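Local coordinates for cytolethal distending toxin subunit A (Haemophilus ducreyi, PDB 1SR4), which is a ricin-like lectin subunit of a tripartite genotoxin and, with CdtC, probably forms the heterodimer required to deliver CdtB into host cells, at residues Thr72-Ala77 / Trp81-Pro86; Asn87-Asp92 / Thr170-Thr175; Arg97-Glu102 / Thr119-Tyr124. One frame throughout, in Å; residues are numbered along the deposited sequence.

Interaction 1 of 3, residues Thr72-Ala77 / Trp81-Pro86; sequences TVWALA and WLWAYP
T72 and W83 face each other as an antiparallel hydrogen-bonded pair, and the contact is tightly packed around them. T72 N reaches W83 O at 2.7 Å, and the return bond from W83 N to T72 O is 3.0 Å long and nearly straight, 171° at the hydrogen. L82 wraps the same carbonyl from its flank: its CA lies 3.4 Å from T72 O in a CA-H...O contact, while its CD1 packs against V73 CG2 at 4.1 Å on the buried side, where strand 127-131 continues the packing. T72 is turned with OG1 anti to its own N (chi1 -178°), which brings the hydroxyl to V73 O in a hydrogen bond and leaves CG2 against CD2 of the Y85 ring.

Past V73 the pairing gives way to water. W81 O accepts from two waters; one of them also takes the N-H of W74 and donates to A75 O, the other takes the N-H of A75, so the parting backbones are bridged by solvent. On this exposed side W74 lays its indole against the side chains of W83 and Y85. Its CB rests 3.7 Å from W83 CD1, the two indoles standing at a steep 79°. Y85 OH sits over one face of the W74 ring, with the phenol plane nearly parallel but slid aside, and F93 and Y173 add rings around the group. Strands 69-73 and 82-86 thus form a beta hairpin of the ricin-type beta-trefoil, carrying an aromatic cluster in the region inferred to mediate binding to target cells.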
loop_
_atom_site.group_PDB
_atom_site.type_symbol
_atom_site.label_atom_id
_atom_site.label_comp_id
_atom_site.label_asym_id
_atom_site.label_seq_id
_atom_site.Cartn_x
_atom_site.Cartn_y
_atom_site.Cartn_z
ATOM N N THR A 72 20.905 8.048 -3.290
ATOM C CA THR A 72 21.070 9.409 -2.803
ATOM C C THR A 72 21.980 10.306 -3.636
ATOM O O THR A 72 22.844 9.842 -4.390
ATOM C CB THR A 72 21.652 9.373 -1.377
ATOM O OG1 THR A 72 21.780 10.695 -0.866
ATOM C CG2 THR A 72 23.023 8.707 -1.386
ATOM N N VAL A 73 21.732 11.601 -3.504
ATOM C CA VAL A 73 22.567 12.613 -4.123
ATOM C C VAL A 73 23.835 12.543 -3.270
ATOM O O VAL A 73 23.768 12.177 -2.090
ATOM C CB VAL A 73 21.944 14.021 -3.930
ATOM C CG1 VAL A 73 23.026 15.119 -4.106
ATOM C CG2 VAL A 73 20.781 14.212 -4.899
ATOM N N TRP A 74 24.996 12.816 -3.854
ATOM C CA TRP A 74 26.215 12.851 -3.047
ATOM C C TRP A 74 26.760 14.273 -3.280
ATOM O O TRP A 74 26.627 15.127 -2.411
ATOM C CB TRP A 74 27.233 11.786 -3.470
ATOM C CG TRP A 74 28.459 11.848 -2.626
ATOM C CD1 TRP A 74 28.538 11.658 -1.270
ATOM C CD2 TRP A 74 29.774 12.201 -3.057
ATOM N NE1 TRP A 74 29.825 11.878 -0.832
ATOM C CE2 TRP A 74 30.605 12.212 -1.907
ATOM C CE3 TRP A 74 30.336 12.515 -4.301
ATOM C CZ2 TRP A 74 31.968 12.526 -1.970
ATOM C CZ3 TRP A 74 31.698 12.830 -4.363
ATOM C CH2 TRP A 74 32.494 12.832 -3.205
ATOM N N ALA A 75 27.331 14.533 -4.459
ATOM C CA ALA A 75 27.821 15.883 -4.780
ATOM C C ALA A 75 26.553 16.679 -5.059
ATOM O O ALA A 75 25.726 16.282 -5.891
ATOM C CB ALA A 75 28.731 15.858 -6.023
ATOM N N LEU A 76 26.401 17.797 -4.366
ATOM C CA LEU A 76 25.201 18.621 -4.477
ATOM C C LEU A 76 24.912 19.338 -5.789
ATOM O O LEU A 76 23.750 19.565 -6.110
ATOM C CB LEU A 76 25.179 19.654 -3.344
ATOM C CG LEU A 76 25.269 19.140 -1.902
ATOM C CD1 LEU A 76 25.225 20.334 -0.932
ATOM C CD2 LEU A 76 24.116 18.184 -1.613
ATOM N N ALA A 77 25.941 19.707 -6.544
ATOM C CA ALA A 77 25.699 20.418 -7.795
ATOM C C ALA A 77 24.906 19.547 -8.770
ATOM O O ALA A 77 25.078 18.324 -8.800
ATOM C CB ALA A 77 27.031 20.836 -8.430
ATOM N N TRP A 81 26.555 12.421 -10.336
ATOM C CA TRP A 81 26.072 11.064 -10.191
ATOM C C TRP A 81 25.429 10.794 -8.834
ATOM O O TRP A 81 25.822 11.353 -7.812
ATOM C CB TRP A 81 27.207 10.037 -10.339
ATOM C CG TRP A 81 27.935 9.996 -11.641
ATOM C CD1 TRP A 81 29.253 10.314 -11.852
ATOM C CD2 TRP A 81 27.426 9.537 -12.902
ATOM N NE1 TRP A 81 29.592 10.075 -13.166
ATOM C CE2 TRP A 81 28.493 9.597 -13.832
ATOM C CE3 TRP A 81 26.175 9.080 -13.338
ATOM C CZ2 TRP A 81 28.347 9.210 -15.174
ATOM C CZ3 TRP A 81 26.028 8.697 -14.671
ATOM C CH2 TRP A 81 27.114 8.765 -15.573
ATOM N N LEU A 82 24.454 9.900 -8.857
ATOM C CA LEU A 82 23.766 9.449 -7.662
ATOM C C LEU A 82 24.504 8.189 -7.249
ATOM O O LEU A 82 25.089 7.511 -8.088
ATOM C CB LEU A 82 22.309 9.095 -7.992
ATOM C CG LEU A 82 21.194 10.083 -7.651
ATOM C CD1 LEU A 82 21.614 11.525 -7.891
ATOM C CD2 LEU A 82 19.955 9.703 -8.433
ATOM N N TRP A 83 24.455 7.878 -5.960
ATOM C CA TRP A 83 25.081 6.695 -5.393
ATOM C C TRP A 83 24.072 6.101 -4.408
ATOM O O TRP A 83 22.950 6.585 -4.305
ATOM C CB TRP A 83 26.341 7.103 -4.612
ATOM C CG TRP A 83 27.387 7.724 -5.489
ATOM C CD1 TRP A 83 27.458 9.022 -5.900
ATOM C CD2 TRP A 83 28.456 7.033 -6.146
ATOM N NE1 TRP A 83 28.509 9.180 -6.783
ATOM C CE2 TRP A 83 29.133 7.974 -6.948
ATOM C CE3 TRP A 83 28.903 5.702 -6.132
ATOM C CZ2 TRP A 83 30.243 7.626 -7.743
ATOM C CZ3 TRP A 83 30.006 5.355 -6.920
ATOM C CH2 TRP A 83 30.658 6.315 -7.715
ATOM N N ALA A 84 24.466 5.054 -3.699
ATOM C CA ALA A 84 23.596 4.474 -2.688
ATOM C C ALA A 84 24.419 4.222 -1.414
ATOM O O ALA A 84 25.375 3.436 -1.417
ATOM C CB ALA A 84 22.982 3.194 -3.183
ATOM N N TYR A 85 24.042 4.924 -0.345
ATOM C CA TYR A 85 24.686 4.819 0.963
ATOM C C TYR A 85 23.646 4.438 1.997
ATOM O O TYR A 85 22.519 4.934 1.951
ATOM C CB TYR A 85 25.226 6.179 1.440
ATOM C CG TYR A 85 26.513 6.684 0.837
ATOM C CD1 TYR A 85 27.685 6.735 1.602
ATOM C CD2 TYR A 85 26.544 7.205 -0.459
ATOM C CE1 TYR A 85 28.852 7.308 1.092
ATOM C CE2 TYR A 85 27.696 7.771 -0.975
ATOM C CZ TYR A 85 28.843 7.823 -0.195
ATOM O OH TYR A 85 29.966 8.415 -0.707
ATOM N N PRO A 86 23.991 3.536 2.923
ATOM C CA PRO A 86 22.993 3.202 3.935
ATOM C C PRO A 86 22.951 4.392 4.909
ATOM O O PRO A 86 23.903 5.179 5.009
ATOM C CB PRO A 86 23.566 1.946 4.593
ATOM C CG PRO A 86 25.056 2.134 4.452
ATOM C CD PRO A 86 25.177 2.659 3.030
HETATM O O HOH W 1 24.757 13.629 -6.506
HETATM O O HOH W 2 28.022 12.662 -6.722
#

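Interaction 2 of 3, residues Asn87-Asp92 / Thr170-Thr175; sequences NIYSQD and TTFYST
Y89 and F172 meet at the surface of the beta-trefoil, where the loop after strand 82-86 comes up against the loop preceding strand 176-179. The aromatic part is a T-shaped pair: F172 turns its edge to the face of Y89, with ring centroids 5.9 Å apart and planes at 71°. F172 CD1 stands above that face toward its rim, and I88 CG2 from the neighbouring residue covers the opposite face, so the phenol ring is sandwiched between two apolar groups. Y89 CG lies beside its backbone N (chi1 -62°), a setting that sends the ring across to the other loop.

The apolar part is small, with Y89 CD2 4.1 Å from F172 CB. F172 also packs on Y85 of strand 82-86.

Within the first loop S90 N donates to N87 O and closes a turn; in the second, the S174 backbone bonds to that of A84. The first loop also faces another subunit: N87 ND2 is hydrogen-bonded to L26 O of the CdtC chain, and Y89 packs on F121 of that chain, so this surface pair borders the CdtA-CdtC interface. The closest approach between the loops is from ring to backbone, with Y89 CD2 3.4 Å from F172 O.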
loop_
_atom_site.group_PDB
_atom_site.type_symbol
_atom_site.label_atom_id
_atom_site.label_comp_id
_atom_site.label_asym_id
_atom_site.label_seq_id
_atom_site.Cartn_x
_atom_site.Cartn_y
_atom_site.Cartn_z
ATOM N N ASN A 87 21.846 4.530 5.627
ATOM C CA ASN A 87 21.724 5.610 6.598
ATOM C C ASN A 87 22.915 5.626 7.581
ATOM O O ASN A 87 23.468 6.685 7.910
ATOM C CB ASN A 87 20.449 5.442 7.430
ATOM C CG ASN A 87 20.443 6.361 8.653
ATOM O OD1 ASN A 87 20.333 7.578 8.507
ATOM N ND2 ASN A 87 20.590 5.788 9.859
ATOM N N ILE A 88 23.318 4.443 8.037
ATOM C CA ILE A 88 24.376 4.372 9.038
ATOM C C ILE A 88 25.700 4.962 8.583
ATOM O O ILE A 88 26.495 5.366 9.424
ATOM C CB ILE A 88 24.567 2.919 9.558
ATOM C CG1 ILE A 88 25.372 2.916 10.860
ATOM C CG2 ILE A 88 25.247 2.055 8.498
ATOM C CD1 ILE A 88 24.666 3.516 12.010
ATOM N N TYR A 89 25.931 5.055 7.273
ATOM C CA TYR A 89 27.183 5.638 6.784
ATOM C C TYR A 89 26.962 7.013 6.158
ATOM O O TYR A 89 27.879 7.562 5.538
ATOM C CB TYR A 89 27.827 4.743 5.712
ATOM C CG TYR A 89 28.227 3.351 6.155
ATOM C CD1 TYR A 89 28.578 3.085 7.476
ATOM C CD2 TYR A 89 28.273 2.299 5.233
ATOM C CE1 TYR A 89 28.965 1.807 7.869
ATOM C CE2 TYR A 89 28.649 1.034 5.613
ATOM C CZ TYR A 89 28.996 0.786 6.926
ATOM O OH TYR A 89 29.363 -0.487 7.295
ATOM N N SER A 90 25.761 7.571 6.313
ATOM C CA SER A 90 25.440 8.854 5.696
ATOM C C SER A 90 24.584 9.796 6.550
ATOM O O SER A 90 23.843 10.621 6.009
ATOM C CB SER A 90 24.717 8.586 4.366
ATOM O OG SER A 90 23.532 7.813 4.597
ATOM N N GLN A 91 24.670 9.690 7.868
ATOM C CA GLN A 91 23.851 10.554 8.718
ATOM C C GLN A 91 24.021 12.043 8.419
ATOM O O GLN A 91 23.074 12.813 8.533
ATOM C CB GLN A 91 24.153 10.300 10.196
ATOM C CG GLN A 91 23.833 8.889 10.633
ATOM C CD GLN A 91 25.058 8.030 10.674
ATOM O OE1 GLN A 91 25.957 8.143 9.809
ATOM N NE2 GLN A 91 25.118 7.152 11.663
ATOM N N ASP A 92 25.219 12.436 8.011
ATOM C CA ASP A 92 25.490 13.836 7.727
ATOM C C ASP A 92 24.924 14.296 6.391
ATOM O O ASP A 92 24.976 15.477 6.097
ATOM C CB ASP A 92 26.999 14.089 7.778
ATOM C CG ASP A 92 27.782 13.193 6.811
ATOM O OD1 ASP A 92 27.388 12.025 6.618
ATOM O OD2 ASP A 92 28.805 13.646 6.264
ATOM N N THR A 170 33.313 -2.903 -0.629
ATOM C CA THR A 170 34.450 -2.736 0.265
ATOM C C THR A 170 34.462 -1.296 0.765
ATOM O O THR A 170 35.346 -0.890 1.520
ATOM C CB THR A 170 35.801 -3.036 -0.441
ATOM O OG1 THR A 170 35.889 -2.280 -1.651
ATOM C CG2 THR A 170 35.922 -4.514 -0.755
ATOM N N THR A 171 33.493 -0.509 0.319
ATOM C CA THR A 171 33.424 0.869 0.766
ATOM C C THR A 171 32.028 1.187 1.304
ATOM O O THR A 171 31.186 0.302 1.391
ATOM C CB THR A 171 33.792 1.840 -0.357
ATOM O OG1 THR A 171 34.020 3.140 0.218
ATOM C CG2 THR A 171 32.675 1.915 -1.388
ATOM N N PHE A 172 31.804 2.447 1.665
ATOM C CA PHE A 172 30.542 2.930 2.247
ATOM C C PHE A 172 29.321 2.842 1.351
ATOM O O PHE A 172 28.187 2.868 1.837
ATOM C CB PHE A 172 30.645 4.416 2.614
ATOM C CG PHE A 172 31.871 4.787 3.379
ATOM C CD1 PHE A 172 32.047 4.365 4.688
ATOM C CD2 PHE A 172 32.851 5.576 2.784
ATOM C CE1 PHE A 172 33.184 4.735 5.399
ATOM C CE2 PHE A 172 33.986 5.946 3.486
ATOM C CZ PHE A 172 34.152 5.519 4.795
ATOM N N TYR A 173 29.555 2.765 0.052
ATOM C CA TYR A 173 28.470 2.799 -0.901
ATOM C C TYR A 173 28.445 1.731 -1.959
ATOM O O TYR A 173 29.454 1.059 -2.239
ATOM C CB TYR A 173 28.551 4.131 -1.627
ATOM C CG TYR A 173 29.930 4.323 -2.246
ATOM C CD1 TYR A 173 30.259 3.745 -3.483
ATOM C CD2 TYR A 173 30.920 5.041 -1.572
ATOM C CE1 TYR A 173 31.551 3.887 -4.030
ATOM C CE2 TYR A 173 32.207 5.186 -2.103
ATOM C CZ TYR A 173 32.515 4.612 -3.329
ATOM O OH TYR A 173 33.773 4.793 -3.854
ATOM N N SER A 174 27.272 1.635 -2.582
ATOM C CA SER A 174 27.056 0.745 -3.700
ATOM C C SER A 174 27.127 1.684 -4.896
ATOM O O SER A 174 26.693 2.840 -4.817
ATOM C CB SER A 174 25.671 0.093 -3.629
ATOM O OG SER A 174 25.669 -0.974 -2.693
ATOM N N THR A 175 27.701 1.205 -5.989
ATOM C CA THR A 175 27.813 1.988 -7.220
ATOM C C THR A 175 26.528 1.724 -7.980
ATOM O O THR A 175 26.117 0.575 -8.129
ATOM C CB THR A 175 29.031 1.514 -8.038
ATOM O OG1 THR A 175 30.194 1.601 -7.203
ATOM C CG2 THR A 175 29.240 2.373 -9.292
#

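Interaction 3 of 3, residues Arg97-Glu102 / Thr119-Tyr124; sequences RNWKME and TCVEAY
Strands 99-103 and 120-124 do not pair here; their nearest CA atoms, those of W99 and C120, are 8.8 Å apart, and side chains meet between them. W99 and V121 carry the contact, each with its CB directed toward the other segment. V121 sets its CG2 methyl over one face of the indole in a CH-pi contact, 3.6 Å from the centroid of the six-membered ring and 19° off the ring normal. The methyl leans toward the outer rim, with W99 CZ3 the nearest atom at 3.4 Å. CG1 takes the place anti to the V121 backbone N (chi1 166°), and CG2, beside that N, becomes the branch that meets the ring. The two side chains cross at about a right angle. At the edge of the indole, near its plane, T119 O lies 4.0 Å from W99 CZ3.

The polar end of the indole is fixed elsewhere: W99 NE1 is hydrogen-bonded to L71 O, which anchors the buried ring to strand 69-73. T119 OG1 likewise bonds to H130 ND1, while C120 forms a disulfide with C133. Around this buried pair W99 packs on V73 of strand 69-73 and on N114 of strand 110-114, and V121 touches F112 of strand 110-114 and L128 of strand 127-131.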
loop_
_atom_site.group_PDB
_atom_site.type_symbol
_atom_site.label_atom_id
_atom_site.label_comp_id
_atom_site.label_asym_id
_atom_site.label_seq_id
_atom_site.Cartn_x
_atom_site.Cartn_y
_atom_site.Cartn_z
ATOM N N ARG A 97 18.823 12.526 0.875
ATOM C CA ARG A 97 18.620 11.073 0.750
ATOM C C ARG A 97 17.154 10.672 0.546
ATOM O O ARG A 97 16.861 9.514 0.239
ATOM C CB ARG A 97 19.157 10.380 1.999
ATOM C CG ARG A 97 20.670 10.513 2.168
ATOM C CD ARG A 97 21.105 9.964 3.523
ATOM N NE ARG A 97 20.477 10.711 4.609
ATOM C CZ ARG A 97 20.473 10.307 5.874
ATOM N NH1 ARG A 97 21.074 9.167 6.219
ATOM N NH2 ARG A 97 19.838 11.023 6.793
ATOM N N ASN A 98 16.245 11.632 0.710
ATOM C CA ASN A 98 14.809 11.396 0.577
ATOM C C ASN A 98 14.245 11.941 -0.718
ATOM O O ASN A 98 14.665 12.986 -1.193
ATOM C CB ASN A 98 14.039 12.030 1.755
ATOM C CG ASN A 98 14.464 11.469 3.089
ATOM O OD1 ASN A 98 14.605 10.256 3.240
ATOM N ND2 ASN A 98 14.672 12.345 4.070
ATOM N N TRP A 99 13.256 11.233 -1.257
ATOM C CA TRP A 99 12.635 11.617 -2.506
ATOM C C TRP A 99 11.124 11.568 -2.411
ATOM O O TRP A 99 10.559 10.813 -1.612
ATOM C CB TRP A 99 13.059 10.659 -3.624
ATOM C CG TRP A 99 14.545 10.480 -3.756
ATOM C CD1 TRP A 99 15.334 9.601 -3.068
ATOM C CD2 TRP A 99 15.412 11.204 -4.634
ATOM N NE1 TRP A 99 16.648 9.733 -3.469
ATOM C CE2 TRP A 99 16.721 10.706 -4.433
ATOM C CE3 TRP A 99 15.208 12.225 -5.577
ATOM C CZ2 TRP A 99 17.828 11.191 -5.141
ATOM C CZ3 TRP A 99 16.313 12.711 -6.286
ATOM C CH2 TRP A 99 17.606 12.188 -6.061
ATOM N N LYS A 100 10.486 12.375 -3.250
ATOM C CA LYS A 100 9.045 12.406 -3.364
ATOM C C LYS A 100 8.768 11.716 -4.707
ATOM O O LYS A 100 9.249 12.141 -5.761
ATOM C CB LYS A 100 8.523 13.845 -3.392
ATOM C CG LYS A 100 7.033 13.950 -3.752
ATOM C CD LYS A 100 6.561 15.411 -3.867
ATOM C CE LYS A 100 6.559 16.100 -2.514
ATOM N NZ LYS A 100 6.123 17.544 -2.570
ATOM N N MET A 101 8.008 10.638 -4.655
ATOM C CA MET A 101 7.654 9.875 -5.841
ATOM C C MET A 101 6.312 10.384 -6.401
ATOM O O MET A 101 5.296 10.337 -5.710
ATOM C CB MET A 101 7.528 8.413 -5.437
ATOM C CG MET A 101 7.796 7.441 -6.518
ATOM S SD MET A 101 7.680 5.732 -5.915
ATOM C CE MET A 101 6.875 5.154 -7.265
ATOM N N GLU A 102 6.316 10.862 -7.645
ATOM C CA GLU A 102 5.109 11.372 -8.299
ATOM C C GLU A 102 4.893 10.723 -9.651
ATOM O O GLU A 102 5.840 10.237 -10.281
ATOM C CB GLU A 102 5.207 12.873 -8.578
ATOM C CG GLU A 102 5.759 13.702 -7.464
ATOM C CD GLU A 102 5.785 15.186 -7.803
ATOM O OE1 GLU A 102 6.064 15.546 -8.966
ATOM O OE2 GLU A 102 5.536 15.999 -6.892
ATOM N N THR A 119 15.600 18.705 -7.117
ATOM C CA THR A 119 15.984 18.218 -8.445
ATOM C C THR A 119 15.382 16.823 -8.671
ATOM O O THR A 119 14.859 16.195 -7.740
ATOM C CB THR A 119 17.531 18.164 -8.614
ATOM O OG1 THR A 119 18.125 17.488 -7.501
ATOM C CG2 THR A 119 18.109 19.578 -8.686
ATOM N N CYS A 120 15.456 16.339 -9.905
ATOM C CA CYS A 120 14.887 15.038 -10.260
ATOM C C CYS A 120 15.909 13.992 -10.657
ATOM O O CYS A 120 16.951 14.324 -11.252
ATOM C CB CYS A 120 13.894 15.210 -11.415
ATOM S SG CYS A 120 12.272 15.801 -10.859
ATOM N N VAL A 121 15.599 12.731 -10.337
ATOM C CA VAL A 121 16.465 11.612 -10.689
ATOM C C VAL A 121 16.386 11.555 -12.202
ATOM O O VAL A 121 15.295 11.686 -12.767
ATOM C CB VAL A 121 15.953 10.261 -10.111
ATOM C CG1 VAL A 121 16.674 9.103 -10.792
ATOM C CG2 VAL A 121 16.191 10.205 -8.565
ATOM N N GLU A 122 17.525 11.357 -12.861
ATOM C CA GLU A 122 17.554 11.311 -14.329
ATOM C C GLU A 122 18.534 10.257 -14.866
ATOM O O GLU A 122 19.688 10.195 -14.432
ATOM C CB GLU A 122 17.955 12.686 -14.873
ATOM C CG GLU A 122 17.818 12.799 -16.388
ATOM C CD GLU A 122 18.098 14.191 -16.913
ATOM O OE1 GLU A 122 17.663 15.185 -16.280
ATOM O OE2 GLU A 122 18.747 14.288 -17.984
ATOM N N ALA A 123 18.079 9.424 -15.800
ATOM C CA ALA A 123 18.946 8.415 -16.388
ATOM C C ALA A 123 19.912 9.162 -17.303
ATOM O O ALA A 123 19.489 9.983 -18.129
ATOM C CB ALA A 123 18.130 7.412 -17.207
ATOM N N TYR A 124 21.201 8.871 -17.158
ATOM C CA TYR A 124 22.237 9.514 -17.967
ATOM C C TYR A 124 23.433 8.576 -18.128
ATOM O O TYR A 124 23.960 8.053 -17.133
ATOM C CB TYR A 124 22.695 10.817 -17.312
ATOM C CG TYR A 124 23.905 11.397 -18.003
ATOM C CD1 TYR A 124 23.776 12.076 -19.214
ATOM C CD2 TYR A 124 25.186 11.163 -17.508
ATOM C CE1 TYR A 124 24.895 12.500 -19.921
ATOM C CE2 TYR A 124 26.313 11.580 -18.197
ATOM C CZ TYR A 124 26.161 12.246 -19.409
ATOM O OH TYR A 124 27.269 12.640 -20.122
#

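How the interactions relate
All three contacts belong to one beta-trefoil lectin domain. Interaction 1, the hairpin 69-73/82-86, comes first along the chain; the first loop of interaction 2 continues directly from its second strand, both segments of interaction 3 fall between the two loops of interaction 2, and 170-175 comes last. The centres of interactions 1 and 2 are about 10 Å apart. The centres of interactions 1 and 3 are about 11 Å apart. Interactions 2 and 3, about 19 Å apart between centres, are still tied through R97 NH1, which bonds N87 OD1 and S90 OG. In depth the contacts run from the core (interaction 3) to a surface bordering CdtC (interaction 2), while segment 97-102 also meets CdtB.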